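Beta-1,4-exocellulase (Thermobifida fusca, PDB 4B4H) probably hydrolyses beta-1,4-glycosidic links of cellulose as an exo-acting cellobiohydrolase, the deposited chain being the catalytic domain of glycoside hydrolase family 6. Local coordinates at residues A[9-14]-A[71-76]; A[23-28]-A[408-413]; A[201-206]-A[274-279]. All blocks are in the same frame, centred on the assembly; numbering follows the deposited sequence.

From the N terminus, residues 9-14 come first and open contact 1. Residues 23-28 follow and open contact 2 before contact 1 is closed by residues 71-76, with 56 residues between its segments, so these two contacts cross. Contact 3 pairs 201-206 with 274-279 across 67 residues and lies wholly within the span of 379 residues that contact 2 closes at 408-413, near the C terminus. Contact 1 joins the short strand 11-12 to strand 75-81 of the central sheet, contact 2 sets the turn after helix 16-24 against helix 406-414, and contact 3 packs helix 198-209 on the end of helix 262-276, on the other side of the chain's centre from contact 2.

Contact 1. Residues A[9-14]-A[71-76]; sequences GAKLYV and GGDPLT
The Asp73 carboxylate and the Pro74 ring both meet residues 9-14, each in its own way. At the carboxylate, Asp73 OD2 forms a salt bridge with Lys11 NZ (2.8 Å), while the CB of the same aspartate also comes close to the ammonium group. The lysine chain bends at chi2 and chi3, its CD passing the Pro74 carbonyl. The pyrrolidine ring turns its CB rim to the other segment: Pro74 CB is 3.6 Å from Gly9 O and 4.1 Å from Ala10 CB. The Tyr13 ring, in contrast, lies on helix 59-70. With CG anti to the backbone N (chi1 -176°), it packs on Glu65, Ala66 and Gln69 while its OH bonds His62, and CB is left to touch Leu75 CD2.

Backbone bonds hold the centre. Lys11 N donates to Pro74 O at 2.9 Å, and the same oxygen also accepts a bond from a water that donates to Gly9 O as well. Lys11 O accepts from Thr76 N at 2.8 Å and has a CA-H...O contact from Leu75 CA, with Leu75 CA to Lys11 O at 3.1 Å. Tyr13 N then reaches Thr76 O at 2.8 Å in an almost straight bond, its N-H...O angle being 177°. Beyond the ladder, Leu75 CD1 rests on Lys11 CB. On the other face of the sheet, shared by Leu12 and Thr76, the threonine brings Thr76 OG1 to 3.3 Å from Ala10 CB; this hydroxyl bonds Pro6 O.

Lys11 with Leu75 and Leu12 with Thr76 are thus paired as parallel beta bridges. They attach a two-residue strand to the start of strand 75-81, which enters the parallel sheet of the distorted alpha/beta barrel characteristic of glycoside hydrolase family 6.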
# COMPACT_ATOMS: atom_id res chain seq x y z
N GLY A 9 3.06 19.87 10.18
CA GLY A 9 2.47 21.22 10.13
C GLY A 9 1.60 21.50 8.92
O GLY A 9 1.52 22.65 8.46
N ALA A 10 0.96 20.47 8.40
CA ALA A 10 0.10 20.59 7.23
C ALA A 10 -1.30 20.08 7.53
O ALA A 10 -1.47 19.12 8.29
CB ALA A 10 0.70 19.81 6.07
N LYS A 11 -2.31 20.74 6.96
CA LYS A 11 -3.64 20.17 6.85
C LYS A 11 -3.58 19.02 5.83
O LYS A 11 -2.71 19.01 4.95
CB LYS A 11 -4.64 21.21 6.34
CG LYS A 11 -5.22 22.15 7.40
CD LYS A 11 -4.56 23.52 7.35
CE LYS A 11 -5.58 24.64 7.41
NZ LYS A 11 -4.99 25.95 7.79
N LEU A 12 -4.49 18.06 5.94
CA LEU A 12 -4.54 16.97 4.98
C LEU A 12 -5.77 17.07 4.08
O LEU A 12 -6.87 17.37 4.54
CB LEU A 12 -4.49 15.59 5.68
CG LEU A 12 -3.57 15.41 6.90
CD1 LEU A 12 -3.79 14.05 7.55
CD2 LEU A 12 -2.09 15.64 6.59
N TYR A 13 -5.57 16.80 2.79
CA TYR A 13 -6.65 16.79 1.80
C TYR A 13 -7.80 15.86 2.21
O TYR A 13 -7.56 14.76 2.68
CB TYR A 13 -6.11 16.30 0.45
CG TYR A 13 -7.11 16.32 -0.67
CD1 TYR A 13 -7.67 17.52 -1.10
CD2 TYR A 13 -7.53 15.14 -1.30
CE1 TYR A 13 -8.59 17.56 -2.13
CE2 TYR A 13 -8.45 15.17 -2.34
CZ TYR A 13 -8.99 16.39 -2.74
OH TYR A 13 -9.90 16.49 -3.77
N VAL A 14 -9.04 16.31 2.00
CA VAL A 14 -10.22 15.43 2.13
C VAL A 14 -10.87 15.29 0.76
O VAL A 14 -11.27 16.28 0.13
CB VAL A 14 -11.24 15.94 3.19
CG1 VAL A 14 -12.42 14.98 3.34
CG2 VAL A 14 -10.57 16.12 4.54
N GLY A 71 -6.36 27.15 2.25
CA GLY A 71 -6.55 28.51 2.75
C GLY A 71 -5.29 29.36 2.77
O GLY A 71 -5.30 30.48 3.29
N GLY A 72 -4.20 28.85 2.21
CA GLY A 72 -2.93 29.57 2.23
C GLY A 72 -1.89 28.96 3.16
O GLY A 72 -0.72 29.32 3.07
N ASP A 73 -2.32 28.06 4.04
CA ASP A 73 -1.42 27.32 4.94
C ASP A 73 -1.01 26.00 4.29
O ASP A 73 -1.68 25.55 3.35
CB ASP A 73 -2.11 27.03 6.27
CG ASP A 73 -2.56 28.29 6.99
OD1 ASP A 73 -1.70 29.15 7.31
OD2 ASP A 73 -3.78 28.43 7.24
N PRO A 74 0.09 25.37 4.77
CA PRO A 74 0.49 24.09 4.16
C PRO A 74 -0.61 23.01 4.18
O PRO A 74 -1.29 22.85 5.18
CB PRO A 74 1.70 23.66 5.00
CG PRO A 74 2.28 24.96 5.50
CD PRO A 74 1.08 25.83 5.76
N LEU A 75 -0.78 22.31 3.06
CA LEU A 75 -1.72 21.19 2.95
C LEU A 75 -1.10 20.09 2.10
O LEU A 75 -0.33 20.38 1.18
CB LEU A 75 -3.08 21.64 2.37
CG LEU A 75 -4.17 20.55 2.30
CD1 LEU A 75 -5.55 21.08 2.67
CD2 LEU A 75 -4.20 19.89 0.92
N THR A 76 -1.50 18.84 2.38
CA THR A 76 -0.89 17.65 1.83
C THR A 76 -1.95 16.73 1.24
O THR A 76 -2.91 16.34 1.91
CB THR A 76 -0.07 16.95 2.93
OG1 THR A 76 0.91 17.87 3.41
CG2 THR A 76 0.63 15.70 2.42
O HOH W 1 -1.19 24.21 7.75

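Contact 2. Residues A[23-28]-A[408-413]; sequences AAEPGG and QFRELL
Glu25 overlaps the CD2-CE2 side of the Phe409 ring obliquely with CB and CG, Glu25 CG coming within 3.6 Å of Phe409 CD2 and CB lying at a like distance from both CD2 and CE2. The two side chains run past each other in opposite directions, and the carboxylate plane is turned 35° from the ring. The bend at chi2 (-75°) places CD, and OE2 of the carboxylate bonds Ser406 OG in the first turn of helix 406-414 and Trp404 NE1 just ahead of it. Glu25 OE1 lies 4.1 Å from Arg410 CG, but the guanidinium extends away, and Glu25 OE1 is still 5.4 Å from Arg410 NE; any attraction between these charges is likely to be weak and long-range.

Residues 25-28 form a type II beta turn, closed by Gly28 N donating to Glu25 O at 2.7 Å. Gly27 takes the third position of the turn with the positive phi usual there. The turn leads out of helix 16-24, and beyond Glu25 it is the main chain of Pro26, Gly27 and Gly28 that touches the other helix. Gly28 CA sits near the plane of the Phe409 ring, at its edge, 3.9 Å from Phe409 CE2. An alanine at Phe409 would probably uncover the methylenes of Glu25 and open a gap beside Gly28, leaving Trp404 without the ring it meets.

One helical turn later, Leu413 continues the same helix face. Leu413 CD2 reaches Pro26 O at 3.5 Å and Gly27 C at 3.8 Å.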
# COMPACT_ATOMS: atom_id res chain seq x y z
N ALA A 23 -19.96 9.25 4.42
CA ALA A 23 -20.99 9.93 5.21
C ALA A 23 -22.39 9.38 4.96
O ALA A 23 -23.27 9.53 5.81
CB ALA A 23 -20.97 11.44 4.94
N ALA A 24 -22.59 8.75 3.80
CA ALA A 24 -23.89 8.18 3.43
C ALA A 24 -24.20 6.86 4.14
O ALA A 24 -25.37 6.48 4.25
CB ALA A 24 -23.98 7.98 1.93
N GLU A 25 -23.16 6.17 4.59
CA GLU A 25 -23.35 4.92 5.33
C GLU A 25 -23.71 5.21 6.78
O GLU A 25 -23.20 6.17 7.36
CB GLU A 25 -22.08 4.08 5.29
CG GLU A 25 -21.71 3.63 3.89
CD GLU A 25 -22.59 2.51 3.36
OE1 GLU A 25 -23.39 1.95 4.14
OE2 GLU A 25 -22.46 2.19 2.17
N PRO A 26 -24.58 4.38 7.38
CA PRO A 26 -24.91 4.57 8.80
C PRO A 26 -23.66 4.71 9.65
O PRO A 26 -22.84 3.79 9.72
CB PRO A 26 -25.69 3.29 9.15
CG PRO A 26 -26.27 2.84 7.86
CD PRO A 26 -25.29 3.23 6.79
N GLY A 27 -23.50 5.87 10.27
CA GLY A 27 -22.35 6.14 11.13
C GLY A 27 -21.08 6.53 10.40
O GLY A 27 -20.05 6.79 11.02
N GLY A 28 -21.16 6.58 9.07
CA GLY A 28 -20.02 6.92 8.23
C GLY A 28 -19.50 8.34 8.39
O GLY A 28 -18.36 8.62 8.05
N GLN A 408 -18.59 -4.25 3.24
CA GLN A 408 -17.23 -4.10 3.75
C GLN A 408 -17.02 -2.81 4.54
O GLN A 408 -16.30 -2.82 5.54
CB GLN A 408 -16.22 -4.16 2.60
CG GLN A 408 -14.77 -4.39 3.04
CD GLN A 408 -13.77 -3.97 1.98
OE1 GLN A 408 -14.02 -3.09 1.17
NE2 GLN A 408 -12.61 -4.63 1.99
N PHE A 409 -17.62 -1.71 4.09
CA PHE A 409 -17.48 -0.46 4.86
C PHE A 409 -18.11 -0.56 6.25
O PHE A 409 -17.50 -0.17 7.25
CB PHE A 409 -18.00 0.76 4.10
CG PHE A 409 -17.81 2.05 4.84
CD1 PHE A 409 -16.64 2.80 4.69
CD2 PHE A 409 -18.81 2.52 5.70
CE1 PHE A 409 -16.47 4.00 5.38
CE2 PHE A 409 -18.63 3.71 6.40
CZ PHE A 409 -17.47 4.44 6.23
N ARG A 410 -19.34 -1.07 6.32
CA ARG A 410 -19.99 -1.28 7.63
C ARG A 410 -19.15 -2.15 8.58
O ARG A 410 -19.05 -1.85 9.77
CB ARG A 410 -21.39 -1.88 7.46
CG ARG A 410 -22.38 -0.92 6.84
CD ARG A 410 -23.59 -1.66 6.30
NE ARG A 410 -24.42 -2.28 7.32
CZ ARG A 410 -25.08 -3.43 7.16
NH1 ARG A 410 -25.00 -4.09 6.01
NH2 ARG A 410 -25.83 -3.92 8.14
N GLU A 411 -18.57 -3.23 8.06
CA GLU A 411 -17.69 -4.10 8.84
C GLU A 411 -16.42 -3.39 9.26
O GLU A 411 -16.02 -3.44 10.43
CB GLU A 411 -17.34 -5.37 8.07
CG GLU A 411 -16.54 -6.34 8.91
CD GLU A 411 -16.34 -7.68 8.24
OE1 GLU A 411 -15.58 -7.77 7.25
OE2 GLU A 411 -16.93 -8.66 8.74
N LEU A 412 -15.76 -2.73 8.30
CA LEU A 412 -14.56 -1.96 8.60
C LEU A 412 -14.84 -0.95 9.68
O LEU A 412 -14.04 -0.78 10.58
CB LEU A 412 -13.99 -1.26 7.36
CG LEU A 412 -13.33 -2.13 6.28
CD1 LEU A 412 -13.12 -1.38 4.98
CD2 LEU A 412 -12.02 -2.77 6.73
N LEU A 413 -16.00 -0.29 9.56
CA LEU A 413 -16.41 0.74 10.50
C LEU A 413 -16.66 0.17 11.89
O LEU A 413 -16.23 0.77 12.86
CB LEU A 413 -17.64 1.47 9.98
CG LEU A 413 -18.08 2.72 10.73
CD1 LEU A 413 -17.13 3.87 10.41
CD2 LEU A 413 -19.49 3.10 10.37

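Contact 3. Residues A[201-206]-A[274-279]; sequences SVDIFY and IAKGFR
Tyr206 and Phe278 meet in an offset edge-to-face pair, the tyrosine edge directed at the phenylalanine face, with ring centroids 5.9 Å apart and planes at 84°. Here the packing is close. Phe278 CE2 lies 3.8 Å from Tyr206 CA, and Phe278 CZ reaches Phe205 O and CB. Leu273 and Val216 also touch the Phe278 ring, which has a further edge-to-face partner in Phe222. Lys276 adds its aliphatic chain: with CG anti to the backbone N (chi1 -173°), Lys276 CG rests 3.6 Å from Tyr206 CB, and Lys276 CB is 3.7 Å from Val202 CG1. At Gly277, just past the end of helix 262-276, the absence of a side chain lets Tyr206 CE1 come to 3.8 Å from Gly277 CA; a CB there would collide with this ring atom.

The outer side is looser. Asp203 starts out away from the other helix, yet its carboxylate turns back, and Asp203 OD1 makes a salt bridge with Lys276 NZ that is long and weak at 3.2 Å. The two side chains cross at about a right angle. A water donates to the backbone O of Asp203 and weakly accepts from the same ammonium group.

Helix 198-209 is therefore joined to the end of helix 262-276 mainly by apolar and aromatic contact, while the weak charge pair on the solvent side, shared with water, probably adds only a modest electrostatic tie.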
# COMPACT_ATOMS: atom_id res chain seq x y z
N SER A 201 15.38 -7.00 -1.76
CA SER A 201 14.44 -5.91 -2.02
C SER A 201 15.15 -4.56 -1.91
O SER A 201 14.95 -3.69 -2.75
CB SER A 201 13.25 -5.97 -1.05
OG SER A 201 12.49 -7.14 -1.26
N VAL A 202 15.96 -4.40 -0.87
CA VAL A 202 16.72 -3.16 -0.68
C VAL A 202 17.56 -2.85 -1.91
O VAL A 202 17.58 -1.70 -2.39
CB VAL A 202 17.60 -3.21 0.59
CG1 VAL A 202 18.57 -2.04 0.64
CG2 VAL A 202 16.72 -3.26 1.84
N ASP A 203 18.21 -3.88 -2.44
CA ASP A 203 19.05 -3.75 -3.63
C ASP A 203 18.26 -3.27 -4.83
O ASP A 203 18.71 -2.36 -5.54
CB ASP A 203 19.76 -5.06 -3.95
CG ASP A 203 20.83 -5.41 -2.93
OD1 ASP A 203 21.25 -4.52 -2.16
OD2 ASP A 203 21.27 -6.59 -2.90
N ILE A 204 17.08 -3.86 -5.03
CA ILE A 204 16.20 -3.50 -6.15
C ILE A 204 15.60 -2.10 -6.01
O ILE A 204 15.44 -1.40 -7.01
CB ILE A 204 15.12 -4.58 -6.46
CG1 ILE A 204 14.64 -4.41 -7.91
CG2 ILE A 204 13.94 -4.53 -5.49
CD1 ILE A 204 13.89 -5.59 -8.48
N PHE A 205 15.28 -1.68 -4.79
CA PHE A 205 14.83 -0.30 -4.58
C PHE A 205 15.90 0.69 -5.05
O PHE A 205 15.60 1.70 -5.70
CB PHE A 205 14.49 -0.05 -3.11
CG PHE A 205 13.33 -0.87 -2.59
CD1 PHE A 205 12.31 -1.29 -3.44
CD2 PHE A 205 13.25 -1.19 -1.24
CE1 PHE A 205 11.25 -2.04 -2.95
CE2 PHE A 205 12.19 -1.93 -0.74
CZ PHE A 205 11.19 -2.36 -1.60
N TYR A 206 17.15 0.35 -4.73
CA TYR A 206 18.30 1.19 -5.05
C TYR A 206 18.54 1.21 -6.55
O TYR A 206 18.76 2.26 -7.13
CB TYR A 206 19.54 0.70 -4.29
CG TYR A 206 20.75 1.62 -4.42
CD1 TYR A 206 20.90 2.73 -3.58
CD2 TYR A 206 21.72 1.38 -5.37
CE1 TYR A 206 21.99 3.58 -3.70
CE2 TYR A 206 22.82 2.21 -5.50
CZ TYR A 206 22.95 3.31 -4.67
OH TYR A 206 24.04 4.13 -4.80
N ILE A 274 19.35 3.34 4.00
CA ILE A 274 20.34 4.39 4.15
C ILE A 274 21.75 3.82 3.96
O ILE A 274 22.56 4.42 3.25
CB ILE A 274 20.22 5.13 5.50
CG1 ILE A 274 18.82 5.74 5.64
CG2 ILE A 274 21.28 6.21 5.61
CD1 ILE A 274 18.61 6.50 6.93
N ALA A 275 21.99 2.64 4.53
CA ALA A 275 23.26 1.93 4.38
C ALA A 275 23.58 1.62 2.91
O ALA A 275 24.72 1.77 2.46
CB ALA A 275 23.28 0.67 5.23
N LYS A 276 22.56 1.21 2.17
CA LYS A 276 22.66 0.98 0.72
C LYS A 276 23.02 2.26 -0.06
O LYS A 276 23.68 2.18 -1.11
CB LYS A 276 21.35 0.38 0.20
CG LYS A 276 21.37 -0.07 -1.25
CD LYS A 276 22.30 -1.24 -1.51
CE LYS A 276 22.35 -1.56 -2.99
NZ LYS A 276 23.41 -2.55 -3.38
N GLY A 277 22.58 3.41 0.44
CA GLY A 277 22.94 4.68 -0.19
C GLY A 277 21.82 5.68 -0.42
O GLY A 277 21.97 6.59 -1.22
N PHE A 278 20.70 5.50 0.28
CA PHE A 278 19.61 6.47 0.26
C PHE A 278 19.91 7.61 1.24
O PHE A 278 20.77 7.47 2.12
CB PHE A 278 18.27 5.80 0.58
CG PHE A 278 17.67 5.06 -0.58
CD1 PHE A 278 16.85 5.72 -1.48
CD2 PHE A 278 17.94 3.71 -0.79
CE1 PHE A 278 16.30 5.06 -2.56
CE2 PHE A 278 17.40 3.04 -1.87
CZ PHE A 278 16.57 3.71 -2.75
N ARG A 279 19.19 8.72 1.09
CA ARG A 279 19.42 9.91 1.92
C ARG A 279 19.16 9.63 3.39
O ARG A 279 18.21 8.92 3.73
CB ARG A 279 18.52 11.05 1.45
CG ARG A 279 18.83 11.56 0.05
CD ARG A 279 18.01 12.81 -0.23
NE ARG A 279 18.18 13.78 0.85
CZ ARG A 279 18.89 14.90 0.76
NH1 ARG A 279 19.49 15.22 -0.38
NH2 ARG A 279 18.99 15.71 1.80
O HOH W 2 21.62 -2.57 -6.02